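Local coordinates for Cys-Gly metallodipeptidase DUG1 (PDB 4G1P), which cleaves the dipeptide Cys-Gly with the help of metal ions and is the catalytic component of the complex that degrades glutathione, at residues 135-140 and 170-175; 166-169 and 174-177; 80-85 and 101-106; 29-34 and 40-45. One frame throughout, in Å; residues are numbered along the deposited sequence.

Contact 1. Residues 135-140 and 170-175. With ZN (zinc ion), chain B; GLY (glycine), chain D.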
loop_
_atom_site.group_PDB
_atom_site.type_symbol
_atom_site.label_atom_id
_atom_site.label_comp_id
_atom_site.label_asym_id
_atom_site.label_seq_id
_atom_site.Cartn_x
_atom_site.Cartn_y
_atom_site.Cartn_z
ATOM N N VAL A 135 21.657 -11.954 1.499
ATOM C CA VAL A 135 22.763 -12.869 1.271
ATOM C C VAL A 135 23.676 -12.412 0.124
ATOM O O VAL A 135 24.884 -12.602 0.183
ATOM C CB VAL A 135 22.307 -14.339 1.123
ATOM C CG1 VAL A 135 21.696 -14.601 -0.242
ATOM C CG2 VAL A 135 23.486 -15.259 1.371
ATOM N N THR A 136 23.106 -11.771 -0.892
ATOM C CA THR A 136 23.920 -11.150 -1.935
ATOM C C THR A 136 24.028 -9.628 -1.768
ATOM O O THR A 136 24.993 -9.020 -2.209
ATOM C CB THR A 136 23.414 -11.488 -3.360
ATOM O OG1 THR A 136 24.480 -11.322 -4.296
ATOM C CG2 THR A 136 22.276 -10.577 -3.774
ATOM N N ASP A 137 23.047 -9.017 -1.117
ATOM C CA ASP A 137 22.982 -7.569 -1.021
ATOM C C ASP A 137 22.709 -7.202 0.426
ATOM O O ASP A 137 21.549 -6.989 0.792
ATOM C CB ASP A 137 21.857 -7.062 -1.937
ATOM C CG ASP A 137 21.689 -5.547 -1.910
ATOM O OD1 ASP A 137 22.562 -4.841 -1.374
ATOM O OD2 ASP A 137 20.673 -5.052 -2.447
ATOM N N ASP A 138 23.751 -7.104 1.257
ATOM C CA ASP A 138 25.157 -7.132 0.857
ATOM C C ASP A 138 25.963 -7.930 1.891
ATOM O O ASP A 138 27.176 -7.787 1.990
ATOM C CB ASP A 138 25.690 -5.686 0.807
ATOM C CG ASP A 138 27.128 -5.574 0.250
ATOM O OD1 ASP A 138 27.468 -6.244 -0.756
ATOM O OD2 ASP A 138 27.918 -4.799 0.824
ATOM N N THR A 139 25.283 -8.769 2.664
ATOM C CA THR A 139 25.923 -9.420 3.813
ATOM C C THR A 139 26.913 -10.555 3.440
ATOM O O THR A 139 27.968 -10.698 4.057
ATOM C CB THR A 139 24.859 -9.888 4.836
ATOM O OG1 THR A 139 24.094 -8.755 5.252
ATOM C CG2 THR A 139 25.497 -10.502 6.048
ATOM N N GLY A 140 26.577 -11.344 2.426
ATOM C CA GLY A 140 27.515 -12.315 1.902
ATOM C C GLY A 140 28.853 -11.706 1.489
ATOM O O GLY A 140 29.906 -12.104 2.005
ATOM N N MET A 170 23.073 1.925 6.554
ATOM C CA MET A 170 22.000 2.753 6.024
ATOM C C MET A 170 21.981 2.741 4.501
ATOM O O MET A 170 21.379 3.618 3.883
ATOM C CB MET A 170 22.118 4.200 6.523
ATOM C CG MET A 170 21.601 4.442 7.941
ATOM S SD MET A 170 19.834 4.126 8.132
ATOM C CE MET A 170 19.120 5.618 7.475
ATOM N N GLU A 171 22.632 1.757 3.886
ATOM C CA GLU A 171 22.740 1.768 2.425
ATOM C C GLU A 171 21.381 1.648 1.748
ATOM O O GLU A 171 21.137 2.284 0.729
ATOM C CB GLU A 171 23.685 0.681 1.922
ATOM C CG GLU A 171 24.293 0.949 0.552
ATOM C CD GLU A 171 23.516 0.314 -0.607
ATOM O OE1 GLU A 171 22.431 -0.273 -0.373
ATOM O OE2 GLU A 171 24.000 0.408 -1.762
ATOM N N GLU A 172 20.494 0.850 2.330
ATOM C CA GLU A 172 19.170 0.655 1.751
ATOM C C GLU A 172 18.225 1.800 2.129
ATOM O O GLU A 172 17.039 1.769 1.803
ATOM C CB GLU A 172 18.579 -0.700 2.182
ATOM C CG GLU A 172 19.459 -1.912 1.893
ATOM C CD GLU A 172 19.482 -2.289 0.413
ATOM O OE1 GLU A 172 18.813 -1.611 -0.395
ATOM O OE2 GLU A 172 20.173 -3.266 0.053
ATOM N N SER A 173 18.767 2.807 2.804
ATOM C CA SER A 173 17.988 3.937 3.287
ATOM C C SER A 173 18.729 5.262 3.058
ATOM O O SER A 173 18.765 6.137 3.933
ATOM C CB SER A 173 17.666 3.758 4.776
ATOM O OG SER A 173 17.033 2.512 5.023
ATOM N N GLY A 174 19.337 5.395 1.880
ATOM C CA GLY A 174 19.980 6.638 1.484
ATOM C C GLY A 174 21.414 6.863 1.932
ATOM O O GLY A 174 21.975 7.913 1.634
ATOM N N SER A 175 22.012 5.902 2.636
ATOM C CA SER A 175 23.389 6.040 3.133
ATOM C C SER A 175 23.587 7.347 3.881
ATOM O O SER A 175 24.592 8.026 3.700
ATOM C CB SER A 175 24.404 5.950 1.991
ATOM O OG SER A 175 24.365 4.673 1.370
HETATM ZN ZN ZN B . 20.159 -3.143 -2.019
HETATM N N GLY D . 20.898 -2.174 -4.304
HETATM C CA GLY D . 21.243 -1.370 -3.147
HETATM C C GLY D . 20.842 0.034 -3.509
HETATM O O GLY D . 21.682 0.880 -3.800
HETATM O O HOH W 1 19.253 -5.774 0.736
#

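Contact 2. Residues 166-169 and 174-177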
loop_
_atom_site.group_PDB
_atom_site.type_symbol
_atom_site.label_atom_id
_atom_site.label_comp_id
_atom_site.label_asym_id
_atom_site.label_seq_id
_atom_site.Cartn_x
_atom_site.Cartn_y
_atom_site.Cartn_z
ATOM N N CYS A 166 35.115 -0.143 6.146
ATOM C CA CYS A 166 34.110 0.893 6.314
ATOM C C CYS A 166 32.720 0.313 5.969
ATOM O O CYS A 166 32.273 0.361 4.828
ATOM C CB CYS A 166 34.454 2.111 5.448
ATOM S SG CYS A 166 33.256 3.470 5.578
ATOM N N PHE A 167 32.061 -0.261 6.969
ATOM C CA PHE A 167 30.786 -0.959 6.784
ATOM C C PHE A 167 29.625 -0.150 7.376
ATOM O O PHE A 167 29.568 0.070 8.589
ATOM C CB PHE A 167 30.845 -2.337 7.455
ATOM C CG PHE A 167 31.861 -3.286 6.848
ATOM C CD1 PHE A 167 32.230 -3.185 5.513
ATOM C CD2 PHE A 167 32.431 -4.303 7.618
ATOM C CE1 PHE A 167 33.166 -4.075 4.952
ATOM C CE2 PHE A 167 33.368 -5.203 7.069
ATOM C CZ PHE A 167 33.729 -5.092 5.733
ATOM N N GLU A 168 28.704 0.308 6.534
ATOM C CA GLU A 168 27.584 1.115 7.027
ATOM C C GLU A 168 26.332 0.267 7.123
ATOM O O GLU A 168 26.310 -0.866 6.636
ATOM C CB GLU A 168 27.309 2.329 6.127
ATOM C CG GLU A 168 26.716 1.964 4.762
ATOM C CD GLU A 168 25.933 3.097 4.123
ATOM O OE1 GLU A 168 25.238 3.834 4.850
ATOM O OE2 GLU A 168 26.008 3.252 2.890
ATOM N N GLY A 169 25.292 0.828 7.742
ATOM C CA GLY A 169 24.019 0.148 7.906
ATOM C C GLY A 169 22.834 1.008 7.486
ATOM O O GLY A 169 21.716 0.845 7.990
ATOM N N GLY A 174 19.337 5.395 1.880
ATOM C CA GLY A 174 19.980 6.638 1.484
ATOM C C GLY A 174 21.414 6.863 1.932
ATOM O O GLY A 174 21.975 7.913 1.634
ATOM N N SER A 175 22.012 5.902 2.636
ATOM C CA SER A 175 23.389 6.040 3.133
ATOM C C SER A 175 23.587 7.347 3.881
ATOM O O SER A 175 24.592 8.026 3.700
ATOM C CB SER A 175 24.404 5.950 1.991
ATOM O OG SER A 175 24.365 4.673 1.370
ATOM N N LEU A 176 22.613 7.688 4.715
ATOM C CA LEU A 176 22.578 8.967 5.416
ATOM C C LEU A 176 23.838 9.260 6.211
ATOM O O LEU A 176 24.289 8.428 6.994
ATOM C CB LEU A 176 21.363 9.029 6.359
ATOM C CG LEU A 176 19.993 8.891 5.689
ATOM C CD1 LEU A 176 18.815 9.112 6.656
ATOM C CD2 LEU A 176 19.901 9.813 4.511
ATOM N N LYS A 177 24.386 10.456 5.996
ATOM C CA LYS A 177 25.469 11.015 6.812
ATOM C C LYS A 177 26.848 10.380 6.572
ATOM O O LYS A 177 27.853 10.873 7.077
ATOM C CB LYS A 177 25.100 10.975 8.305
ATOM C CG LYS A 177 23.771 11.619 8.628
ATOM C CD LYS A 177 23.917 13.100 8.895
ATOM C CE LYS A 177 24.584 13.351 10.239
ATOM N NZ LYS A 177 24.997 14.777 10.406
HETATM O O HOH W 2 25.256 5.528 6.931
#

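Contact 3. Residues 80-85 and 101-106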
loop_
_atom_site.group_PDB
_atom_site.type_symbol
_atom_site.label_atom_id
_atom_site.label_comp_id
_atom_site.label_asym_id
_atom_site.label_seq_id
_atom_site.Cartn_x
_atom_site.Cartn_y
_atom_site.Cartn_z
ATOM N N LEU A 80 21.205 6.594 14.284
ATOM C CA LEU A 80 21.519 5.887 13.044
ATOM C C LEU A 80 22.365 4.656 13.351
ATOM O O LEU A 80 23.078 4.644 14.352
ATOM C CB LEU A 80 22.280 6.811 12.083
ATOM C CG LEU A 80 21.465 7.954 11.474
ATOM C CD1 LEU A 80 22.367 9.108 11.093
ATOM C CD2 LEU A 80 20.656 7.485 10.273
ATOM N N PRO A 81 22.283 3.618 12.494
ATOM C CA PRO A 81 23.193 2.461 12.559
ATOM C C PRO A 81 24.620 2.955 12.479
ATOM O O PRO A 81 24.884 3.836 11.674
ATOM C CB PRO A 81 22.872 1.688 11.282
ATOM C CG PRO A 81 21.506 2.096 10.909
ATOM C CD PRO A 81 21.317 3.503 11.385
ATOM N N PRO A 82 25.522 2.412 13.306
ATOM C CA PRO A 82 26.926 2.846 13.355
ATOM C C PRO A 82 27.704 2.447 12.102
ATOM O O PRO A 82 27.424 1.384 11.563
ATOM C CB PRO A 82 27.476 2.073 14.558
ATOM C CG PRO A 82 26.614 0.879 14.655
ATOM C CD PRO A 82 25.249 1.335 14.268
ATOM N N VAL A 83 28.638 3.271 11.637
ATOM C CA VAL A 83 29.500 2.845 10.541
ATOM C C VAL A 83 30.653 2.142 11.201
ATOM O O VAL A 83 31.138 2.605 12.233
ATOM C CB VAL A 83 30.043 4.002 9.681
ATOM C CG1 VAL A 83 30.992 3.462 8.637
ATOM C CG2 VAL A 83 28.920 4.715 8.992
ATOM N N ILE A 84 31.071 1.016 10.633
ATOM C CA ILE A 84 32.045 0.162 11.294
ATOM C C ILE A 84 33.407 0.307 10.657
ATOM O O ILE A 84 33.603 -0.092 9.523
ATOM C CB ILE A 84 31.647 -1.312 11.217
ATOM C CG1 ILE A 84 30.260 -1.533 11.830
ATOM C CG2 ILE A 84 32.686 -2.154 11.922
ATOM C CD1 ILE A 84 29.743 -2.953 11.677
ATOM N N LEU A 85 34.342 0.894 11.385
ATOM C CA LEU A 85 35.691 1.056 10.874
ATOM C C LEU A 85 36.636 0.110 11.597
ATOM O O LEU A 85 36.596 -0.004 12.821
ATOM C CB LEU A 85 36.179 2.499 11.055
ATOM C CG LEU A 85 35.306 3.671 10.599
ATOM C CD1 LEU A 85 36.122 4.927 10.757
ATOM C CD2 LEU A 85 34.820 3.529 9.163
ATOM N N GLY A 101 31.233 -1.956 2.423
ATOM C CA GLY A 101 30.037 -2.742 2.177
ATOM C C GLY A 101 28.937 -2.287 3.121
ATOM O O GLY A 101 29.090 -1.300 3.849
ATOM N N HIS A 102 27.819 -2.993 3.134
ATOM C CA HIS A 102 26.743 -2.575 4.010
ATOM C C HIS A 102 26.011 -3.734 4.642
ATOM O O HIS A 102 25.743 -4.756 3.996
ATOM C CB HIS A 102 25.774 -1.628 3.297
ATOM C CG HIS A 102 24.952 -2.265 2.216
ATOM N ND1 HIS A 102 23.735 -2.868 2.462
ATOM C CD2 HIS A 102 25.145 -2.339 0.875
ATOM C CE1 HIS A 102 23.231 -3.311 1.321
ATOM N NE2 HIS A 102 24.065 -2.999 0.344
ATOM N N TYR A 103 25.682 -3.562 5.915
ATOM C CA TYR A 103 25.102 -4.646 6.684
ATOM C C TYR A 103 23.595 -4.558 6.905
ATOM O O TYR A 103 23.012 -5.483 7.467
ATOM C CB TYR A 103 25.825 -4.800 8.008
ATOM C CG TYR A 103 25.765 -3.603 8.922
ATOM C CD1 TYR A 103 24.640 -3.357 9.704
ATOM C CD2 TYR A 103 26.858 -2.737 9.050
ATOM C CE1 TYR A 103 24.583 -2.266 10.569
ATOM C CE2 TYR A 103 26.812 -1.653 9.914
ATOM C CZ TYR A 103 25.666 -1.425 10.676
ATOM O OH TYR A 103 25.601 -0.360 11.541
ATOM N N ASP A 104 22.967 -3.460 6.488
ATOM C CA ASP A 104 21.514 -3.362 6.539
ATOM C C ASP A 104 20.992 -4.022 5.285
ATOM O O ASP A 104 21.772 -4.304 4.377
ATOM C CB ASP A 104 21.024 -1.913 6.632
ATOM C CG ASP A 104 21.453 -1.066 5.439
ATOM O OD1 ASP A 104 22.671 -0.966 5.164
ATOM O OD2 ASP A 104 20.569 -0.485 4.772
ATOM N N VAL A 105 19.681 -4.271 5.247
ATOM C CA VAL A 105 19.048 -5.063 4.190
ATOM C C VAL A 105 17.630 -4.591 3.900
ATOM O O VAL A 105 16.976 -4.008 4.755
ATOM C CB VAL A 105 18.961 -6.563 4.587
ATOM C CG1 VAL A 105 20.346 -7.189 4.709
ATOM C CG2 VAL A 105 18.183 -6.739 5.891
ATOM N N GLN A 106 17.156 -4.866 2.689
ATOM C CA GLN A 106 15.771 -4.601 2.305
ATOM C C GLN A 106 14.771 -5.362 3.183
ATOM O O GLN A 106 15.086 -6.421 3.700
ATOM C CB GLN A 106 15.563 -4.981 0.840
ATOM C CG GLN A 106 16.214 -4.034 -0.149
ATOM C CD GLN A 106 15.470 -2.722 -0.262
ATOM O OE1 GLN A 106 14.258 -2.709 -0.452
ATOM N NE2 GLN A 106 16.189 -1.606 -0.129
#

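Contact 4. Residues 29-34 and 40-45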
loop_
_atom_site.group_PDB
_atom_site.type_symbol
_atom_site.label_atom_id
_atom_site.label_comp_id
_atom_site.label_asym_id
_atom_site.label_seq_id
_atom_site.Cartn_x
_atom_site.Cartn_y
_atom_site.Cartn_z
ATOM N N ILE A 29 19.840 -11.954 11.890
ATOM C CA ILE A 29 19.509 -10.679 12.496
ATOM C C ILE A 29 18.955 -9.764 11.411
ATOM O O ILE A 29 19.690 -9.334 10.523
ATOM C CB ILE A 29 20.736 -10.042 13.115
ATOM C CG1 ILE A 29 21.489 -11.071 13.952
ATOM C CG2 ILE A 29 20.342 -8.836 13.925
ATOM C CD1 ILE A 29 22.846 -10.595 14.406
ATOM N N PRO A 30 17.652 -9.469 11.467
ATOM C CA PRO A 30 17.014 -8.712 10.389
ATOM C C PRO A 30 17.281 -7.207 10.450
ATOM O O PRO A 30 16.381 -6.446 10.783
ATOM C CB PRO A 30 15.526 -8.994 10.610
ATOM C CG PRO A 30 15.413 -9.234 12.066
ATOM C CD PRO A 30 16.686 -9.893 12.495
ATOM N N ALA A 31 18.499 -6.797 10.112
ATOM C CA ALA A 31 18.892 -5.387 10.078
ATOM C C ALA A 31 18.183 -4.606 8.968
ATOM O O ALA A 31 18.824 -4.128 8.028
ATOM C CB ALA A 31 20.398 -5.289 9.880
ATOM N N VAL A 32 16.868 -4.489 9.061
ATOM C CA VAL A 32 16.115 -3.729 8.084
ATOM C C VAL A 32 16.134 -2.250 8.470
ATOM O O VAL A 32 15.384 -1.810 9.337
ATOM C CB VAL A 32 14.682 -4.231 8.024
ATOM C CG1 VAL A 32 13.875 -3.452 6.975
ATOM C CG2 VAL A 32 14.668 -5.729 7.753
ATOM N N SER A 33 17.014 -1.485 7.832
ATOM C CA SER A 33 17.228 -0.087 8.200
ATOM C C SER A 33 16.018 0.820 7.918
ATOM O O SER A 33 15.914 1.909 8.466
ATOM C CB SER A 33 18.454 0.466 7.482
ATOM O OG SER A 33 18.249 0.461 6.078
ATOM N N SER A 34 15.114 0.381 7.059
ATOM C CA SER A 34 13.994 1.218 6.686
ATOM C C SER A 34 12.863 1.047 7.680
ATOM O O SER A 34 11.881 1.768 7.617
ATOM C CB SER A 34 13.487 0.831 5.305
ATOM O OG SER A 34 12.978 -0.499 5.316
ATOM N N SER A 40 16.696 -1.776 16.400
ATOM C CA SER A 40 17.486 -2.487 17.402
ATOM C C SER A 40 18.173 -3.709 16.802
ATOM O O SER A 40 19.300 -4.034 17.159
ATOM C CB SER A 40 16.624 -2.893 18.598
ATOM O OG SER A 40 15.843 -4.021 18.292
ATOM N N LYS A 41 17.493 -4.375 15.877
ATOM C CA LYS A 41 18.102 -5.476 15.137
ATOM C C LYS A 41 19.315 -4.993 14.359
ATOM O O LYS A 41 20.357 -5.657 14.335
ATOM C CB LYS A 41 17.088 -6.110 14.190
ATOM C CG LYS A 41 15.928 -6.757 14.915
ATOM C CD LYS A 41 16.439 -7.699 15.996
ATOM C CE LYS A 41 15.293 -8.423 16.701
ATOM N NZ LYS A 41 15.775 -9.205 17.886
ATOM N N VAL A 42 19.180 -3.825 13.737
ATOM C CA VAL A 42 20.289 -3.268 12.981
ATOM C C VAL A 42 21.503 -3.084 13.875
ATOM O O VAL A 42 22.622 -3.386 13.464
ATOM C CB VAL A 42 19.936 -1.944 12.265
ATOM C CG1 VAL A 42 21.071 -1.538 11.357
ATOM C CG2 VAL A 42 18.690 -2.120 11.451
ATOM N N PHE A 43 21.288 -2.628 15.105
ATOM C CA PHE A 43 22.407 -2.466 16.030
ATOM C C PHE A 43 23.030 -3.810 16.386
ATOM O O PHE A 43 24.261 -3.917 16.482
ATOM C CB PHE A 43 21.983 -1.738 17.301
ATOM C CG PHE A 43 21.402 -0.375 17.055
ATOM C CD1 PHE A 43 21.887 0.425 16.025
ATOM C CD2 PHE A 43 20.362 0.105 17.848
ATOM C CE1 PHE A 43 21.353 1.684 15.803
ATOM C CE2 PHE A 43 19.814 1.362 17.631
ATOM C CZ PHE A 43 20.306 2.155 16.612
ATOM N N ASP A 44 22.198 -4.836 16.563
ATOM C CA ASP A 44 22.714 -6.164 16.906
ATOM C C ASP A 44 23.566 -6.709 15.776
ATOM O O ASP A 44 24.565 -7.386 16.011
ATOM C CB ASP A 44 21.591 -7.158 17.182
ATOM C CG ASP A 44 20.758 -6.787 18.389
ATOM O OD1 ASP A 44 21.204 -5.944 19.188
ATOM O OD2 ASP A 44 19.657 -7.351 18.536
ATOM N N LYS A 45 23.143 -6.414 14.549
ATOM C CA LYS A 45 23.863 -6.824 13.360
ATOM C C LYS A 45 25.242 -6.177 13.365
ATOM O O LYS A 45 26.247 -6.853 13.171
ATOM C CB LYS A 45 23.063 -6.429 12.120
ATOM C CG LYS A 45 23.675 -6.797 10.783
ATOM C CD LYS A 45 23.453 -8.243 10.442
ATOM C CE LYS A 45 24.044 -8.604 9.079
ATOM N NZ LYS A 45 23.147 -8.296 7.945
HETATM O O HOH W 3 20.478 -9.011 8.099
#

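Contact 1. Residues 135-140 and 170-175
Glu172 OE2 is gripped from two quarters: it binds the zinc ion at 2.1 Å and accepts a hydrogen bond of 2.8 Å from water 1. The same water donates to the carbonyl oxygen of Asp137, so it spans from the acidic loop 170-175 to the backbone of segment 135-140. Asp137 meets Glu172 from the opposite direction, its OD2 lying 2.0 Å from the zinc. The two carboxylate oxygens, Asp137 OD2 and Glu172 OE2, are therefore only 3.1 Å apart, a closeness of like groups that the shared metal explains. Their carboxylate planes are turned 57° against each other. Glu172 also presents OE1 to the zinc at a longer 2.6 Å, an uneven two-oxygen grip, and Gln106 NE2 holds that oxygen by a hydrogen bond. The bend of the Glu172 chain (chi2 -74°) brings both oxygens round to the metal. His450 NE2 and, at a longer 2.6 Å, the amino N of the bound glycine complete the ligands of the zinc. Beside this metal Glu171 brings its carboxylate up to the glycine, OE1 standing 3.2 Å from the ligand CA. The loop is braced by its own backbone: Met170 O accepts from both Ser173 N and Ser175 N. Asp137 also binds the second zinc, together with Asp200, and a cis peptide bond links it to Asp138. An aspartate bridging two zincs, followed by a Glu-Glu pair whose first member is probably the proton acceptor, is the dinuclear active site of M20 peptidases.

Contact 2. Residues 166-169 and 174-177
The direct polar link is one hydrogen bond, from Ser175 OG to Glu168 OE2, 2.7 Å long. The hydroxyl arrives on the syn lone pair of the carboxylate, the side of the other oxygen. OE2 also has Tyr100 OH as a partner, so two hydroxyls share this buried oxygen. Beyond CG the glutamate chain runs out extended (chi2 156°), which carries the carboxylate from the strand end across to the loop. The second polar link passes through water 2, which donates to Glu168 OE1 at 2.7 Å and to Leu176 O at 3.1 Å. One carboxylate thus holds the loop at two successive residues, by a side chain and by a backbone carbonyl, and a weak bond from Met170 N to OE1 draws in the near end of the loop as well. Glu168 closes strand 162-168, a strand flanked in the mixed sheet of the alpha/beta catalytic domain by 83-88 and 96-102; the loop that leaves it carries Glu171 and Glu172 before helix 178-185 begins. Van der Waals contact is slight: Glu168 OE1 lies 3.4 Å from Ser175 CA, and OE2 lies 3.3 Å from Ser175 CB. The chain makes its turn through positive phi angles at Gly174 (85°) and Ser175 (51°). Further on, Leu176 packs its side chain on Met170, and Lys177 takes the N-cap position of helix 178-185.

Contact 3. Residues 80-85 and 101-106
Pro82 and Tyr103 meet at one end of the sheet, where residues 80-82 lead into strand 83-88 and strand 96-102 runs out. Residues 80-82 are extended, while beyond His102 the backbone turns at Tyr103 (psi -6°). The segments are not sheet neighbours, and their nearest CA atoms, those of Pro81 and Asp104, stay 8.5 Å apart. Tyr103 spans this distance. Its CG sits between the backbone N and the carbonyl carbon (chi1 61°), and the ring reaches across to segment 80-85. There OH donates a hydrogen bond of 2.5 Å to Pro82 O, entering in the carbonyl plane on a lone pair; the acceptor also lies in the plane of the ring, at its edge. The proline ring crosses the phenol at about a right angle, with Pro82 CD 3.2 Å from Tyr103 OH. Apolar contact comes obliquely to the ring from Ile84, whose CD1 is 3.7 Å from Tyr103 CE2, and from Pro81, whose CB is 4.2 Å from Tyr103 CZ. Within 101-106, His102 ND1 donates to Asp104 O at 3.1 Å, the donor standing 35° above the carbonyl plane. This bond helps to fix the turn of the imidazole of His102, probably a ligand of the second zinc, as in relatives. Asp104, probably an active-site residue, gives its carboxylate to the backbone nitrogens of Glu171 and Glu172. Strand 162-168 runs between the two strands; helix 39-55 packs Ala46 and Ile49 on Tyr103, and Met63 of strand 61-64 touches Pro82 and Ile84.

Contact 4. Residues 29-34 and 40-45
Ile29, Pro30 and Ala31 fold back onto the first turns of helix 39-55, in the loop that connects helices 16-28 and 39-55. Two successive inverse gamma turns, centred on Pro30 and Ala31, shape the loop: Ala31 N bonds to Ile29 O at 2.8 Å, and Val32 N to Pro30 O at 2.7 Å. What passes between loop and helix is largely apolar. Ile29 points CG2 at the helix backbone, 3.2 Å from Lys41 O, which is already the acceptor of Lys45 N; the same methyl touches CB of Asp44. Pro30 lies obliquely across the stem of Lys41, with CG of the proline 3.8 Å from CG of the lysine, while the charged end of Lys41 leads away from the loop. Ala31 is clasped between Val42 and Lys45. Val42 CG2 comes up to Ala31 CA at 3.5 Å and also reaches the start of Val32. From the other neighbour, Lys45 CB packs at 3.7 Å on Ala31 CB; with its CG anti to the backbone N (chi1 180°), the lysine sends its next methylene past the same alanine methyl. The loop continues to Ser33, whose OG is hydrogen-bonded to Ser173 OG and Asp104 OD2 beside the active site. The polar link between the segments is a water bridge from the end of Lys45. Its NZ binds Tyr103 O and Thr139 OG1, and it donates at 2.8 Å to water 3, which in turn donates to Ile29 O.

In the fold
Contacts 1, 2 and 3 crowd round the ends of neighbouring strands, with centres 6 to 9 Å apart; contact 4 lies farther from the middle of the chain, its centre 9 Å from that of contact 3. Contact 3 serves contact 1 directly: Gln106 NE2 lies 2.6 Å from Glu172 OE1, and Asp104 OD2 lies 2.8 Å from Glu172 N, a second shell behind the zinc ligand. Contact 2 joins contact 3 through the sheet, Glu168 O lying 2.9 Å from Tyr103 N. Contacts 1 and 2 share Gly174 and Ser175, and Met170 CE lies 3.6 Å from Leu176 CD1. From contact 4, Ser33 OG approaches Ser173 OG to 2.6 Å; the side chain of Ser33 is about 9 Å from a bound zinc.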